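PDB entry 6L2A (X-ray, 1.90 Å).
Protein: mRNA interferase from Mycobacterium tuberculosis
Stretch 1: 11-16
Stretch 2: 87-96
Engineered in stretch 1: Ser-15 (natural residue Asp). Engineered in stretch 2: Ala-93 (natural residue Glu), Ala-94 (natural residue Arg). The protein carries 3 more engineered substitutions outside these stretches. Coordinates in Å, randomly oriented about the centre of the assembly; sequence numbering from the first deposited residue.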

# COMPACT_ATOMS: atom_id res chain seq x y z
N ILE A 11 15.07 -0.50 6.32
CA ILE A 11 14.34 -1.55 7.03
C ILE A 11 14.18 -1.10 8.48
O ILE A 11 15.17 -0.84 9.17
CB ILE A 11 15.05 -2.90 6.95
CG1 ILE A 11 15.19 -3.32 5.49
CG2 ILE A 11 14.29 -3.96 7.74
CD1 ILE A 11 16.02 -4.54 5.29
N TRP A 12 12.93 -1.01 8.93
CA TRP A 12 12.60 -0.57 10.27
C TRP A 12 11.79 -1.64 10.99
O TRP A 12 11.00 -2.35 10.37
CB TRP A 12 11.80 0.74 10.25
CG TRP A 12 12.61 1.96 9.98
CD1 TRP A 12 13.24 2.28 8.82
CD2 TRP A 12 12.85 3.04 10.88
NE1 TRP A 12 13.88 3.49 8.95
CE2 TRP A 12 13.65 3.98 10.20
CE3 TRP A 12 12.48 3.31 12.21
CZ2 TRP A 12 14.09 5.17 10.80
CZ3 TRP A 12 12.91 4.49 12.80
CH2 TRP A 12 13.70 5.40 12.09
N GLN A 13 12.00 -1.74 12.30
CA GLN A 13 11.06 -2.44 13.15
C GLN A 13 9.84 -1.55 13.36
O GLN A 13 9.98 -0.39 13.74
CB GLN A 13 11.71 -2.80 14.49
CG GLN A 13 10.88 -3.75 15.35
CD GLN A 13 10.94 -5.19 14.86
OE1 GLN A 13 11.49 -5.49 13.80
NE2 GLN A 13 10.38 -6.10 15.65
N VAL A 14 8.65 -2.08 13.08
CA VAL A 14 7.44 -1.28 13.11
C VAL A 14 6.37 -2.01 13.92
O VAL A 14 6.39 -3.24 14.06
CB VAL A 14 6.90 -0.96 11.69
CG1 VAL A 14 7.96 -0.26 10.87
CG2 VAL A 14 6.43 -2.23 10.99
N SER A 15 5.44 -1.23 14.45
CA SER A 15 4.27 -1.77 15.14
C SER A 15 3.12 -1.88 14.16
O SER A 15 2.67 -0.86 13.61
CB SER A 15 3.89 -0.89 16.33
OG SER A 15 2.62 -1.25 16.84
N LEU A 16 2.65 -3.10 13.92
CA LEU A 16 1.53 -3.32 13.01
C LEU A 16 0.25 -3.63 13.79
O LEU A 16 -0.82 -3.12 13.48
CB LEU A 16 1.84 -4.45 12.03
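Stretch 2 87-96: IRSIATAALL

The end of stretch 2, from Ala-94 to Leu-96, runs antiparallel to stretch 1, and the two backbones pair at one short bridge. Stretch 1 is a strand through Val-14, followed by Ser-15 and Leu-16. Stretch 2 is a strand from Arg-88 to Ala-91, a 3-10 turn from Thr-92 to Ala-94, and a second strand beginning at Leu-95.

Ile-87 is extended and lies out of reach of stretch 1. The CA-to-CB bond of Arg-88 points toward stretch 1, and its NH2 comes 4.1 Å from Leu-16 CB. Leu-16 is modelled only to CB. Ser-89 makes no contact here; its OG is hydrogen-bonded elsewhere in the structure. The CA-to-CB bond of Ile-90 points toward stretch 1. With chi1 in p and chi2 in t, its CD1 packs on Val-14 CG1 at 3.8 Å.

Ala-91, Thr-92 and the engineered Ala-93 stay clear of stretch 1. The turn carries two backbone hydrogen bonds, from Ala-94 N to Ala-91 O at 2.8 Å and from Leu-95 N to Thr-92 O at 2.9 Å. It brings the chain back to stretch 1 at Ala-94, also engineered. Ala-94 O accepts a hydrogen bond from the N of engineered Ser-15 at 3.0 Å. The same oxygen lies 3.4 Å from Val-14 CA, a CA-H...O contact.

Leu-95 is bridged with Val-14 as a non-hydrogen-bonded pair, with CA atoms 4.8 Å apart. Both side chains lie on the same face of the sheet. Leu-95 CD2 sits 3.6 Å from Val-14 CG1 and 3.8 Å from Trp-12 CB. Leu-95 CD1 lies over the Trp-12 ring face, 4.3 Å from the centroid of the six-membered ring.

Leu-96 N donates to Gln-13 O at 3.0 Å, so hydrogen bonds flank the bridge. Leu-96 CD1 reaches back over the stretch 1 backbone, 3.8 Å from Val-14 C and 3.8 Å from Ser-15 N.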

# COMPACT_ATOMS: atom_id res chain seq x y z
N ILE A 87 1.38 -4.59 1.83
CA ILE A 87 1.74 -3.18 2.00
C ILE A 87 0.75 -2.48 2.92
O ILE A 87 -0.47 -2.71 2.85
CB ILE A 87 1.82 -2.51 0.62
CG1 ILE A 87 2.14 -1.02 0.72
CG2 ILE A 87 0.52 -2.73 -0.16
CD1 ILE A 87 2.32 -0.36 -0.63
N ARG A 88 1.27 -1.65 3.82
CA ARG A 88 0.45 -0.90 4.77
C ARG A 88 0.99 0.51 4.93
O ARG A 88 2.19 0.76 4.73
CB ARG A 88 0.39 -1.54 6.16
CG ARG A 88 0.59 -3.03 6.24
CD ARG A 88 -0.73 -3.77 6.19
NE ARG A 88 -0.60 -5.11 6.76
CZ ARG A 88 -0.66 -5.38 8.06
NH1 ARG A 88 -0.53 -6.63 8.49
NH2 ARG A 88 -0.85 -4.40 8.93
N SER A 89 0.11 1.42 5.33
CA SER A 89 0.49 2.75 5.76
C SER A 89 0.35 2.84 7.27
O SER A 89 -0.67 2.41 7.83
CB SER A 89 -0.37 3.83 5.08
OG SER A 89 -0.10 3.87 3.69
N ILE A 90 1.38 3.37 7.93
CA ILE A 90 1.42 3.45 9.38
C ILE A 90 1.76 4.88 9.78
O ILE A 90 2.31 5.65 8.99
CB ILE A 90 2.43 2.47 9.99
CG1 ILE A 90 3.83 2.74 9.43
CG2 ILE A 90 2.02 1.03 9.71
CD1 ILE A 90 4.93 1.93 10.10
N ALA A 91 1.42 5.22 11.02
CA ALA A 91 1.87 6.47 11.59
C ALA A 91 3.36 6.41 11.88
O ALA A 91 3.92 5.34 12.17
CB ALA A 91 1.10 6.78 12.87
N THR A 92 4.03 7.57 11.79
CA THR A 92 5.43 7.62 12.19
C THR A 92 5.61 7.20 13.64
O THR A 92 6.67 6.68 14.01
CB THR A 92 6.00 9.03 11.98
OG1 THR A 92 5.26 9.97 12.76
CG2 THR A 92 5.92 9.42 10.51
N ALA A 93 4.58 7.41 14.47
CA ALA A 93 4.62 6.94 15.85
C ALA A 93 4.73 5.42 15.93
O ALA A 93 5.08 4.89 16.99
CB ALA A 93 3.38 7.42 16.60
N ALA A 94 4.44 4.71 14.84
CA ALA A 94 4.60 3.26 14.81
C ALA A 94 5.99 2.83 14.36
O ALA A 94 6.30 1.64 14.42
CB ALA A 94 3.55 2.62 13.90
N LEU A 95 6.83 3.77 13.90
CA LEU A 95 8.22 3.48 13.61
C LEU A 95 8.98 3.34 14.92
O LEU A 95 9.04 4.29 15.71
CB LEU A 95 8.84 4.58 12.75
CG LEU A 95 8.59 4.55 11.24
CD1 LEU A 95 9.35 5.68 10.57
CD2 LEU A 95 9.00 3.21 10.65
N LEU A 96 9.56 2.17 15.16
CA LEU A 96 10.22 1.88 16.44
C LEU A 96 11.72 2.11 16.37
O LEU A 96 12.26 2.93 17.12
CB LEU A 96 9.89 0.45 16.87
CG LEU A 96 8.39 0.19 17.00
CD1 LEU A 96 8.07 -1.27 17.26
CD2 LEU A 96 7.77 1.06 18.07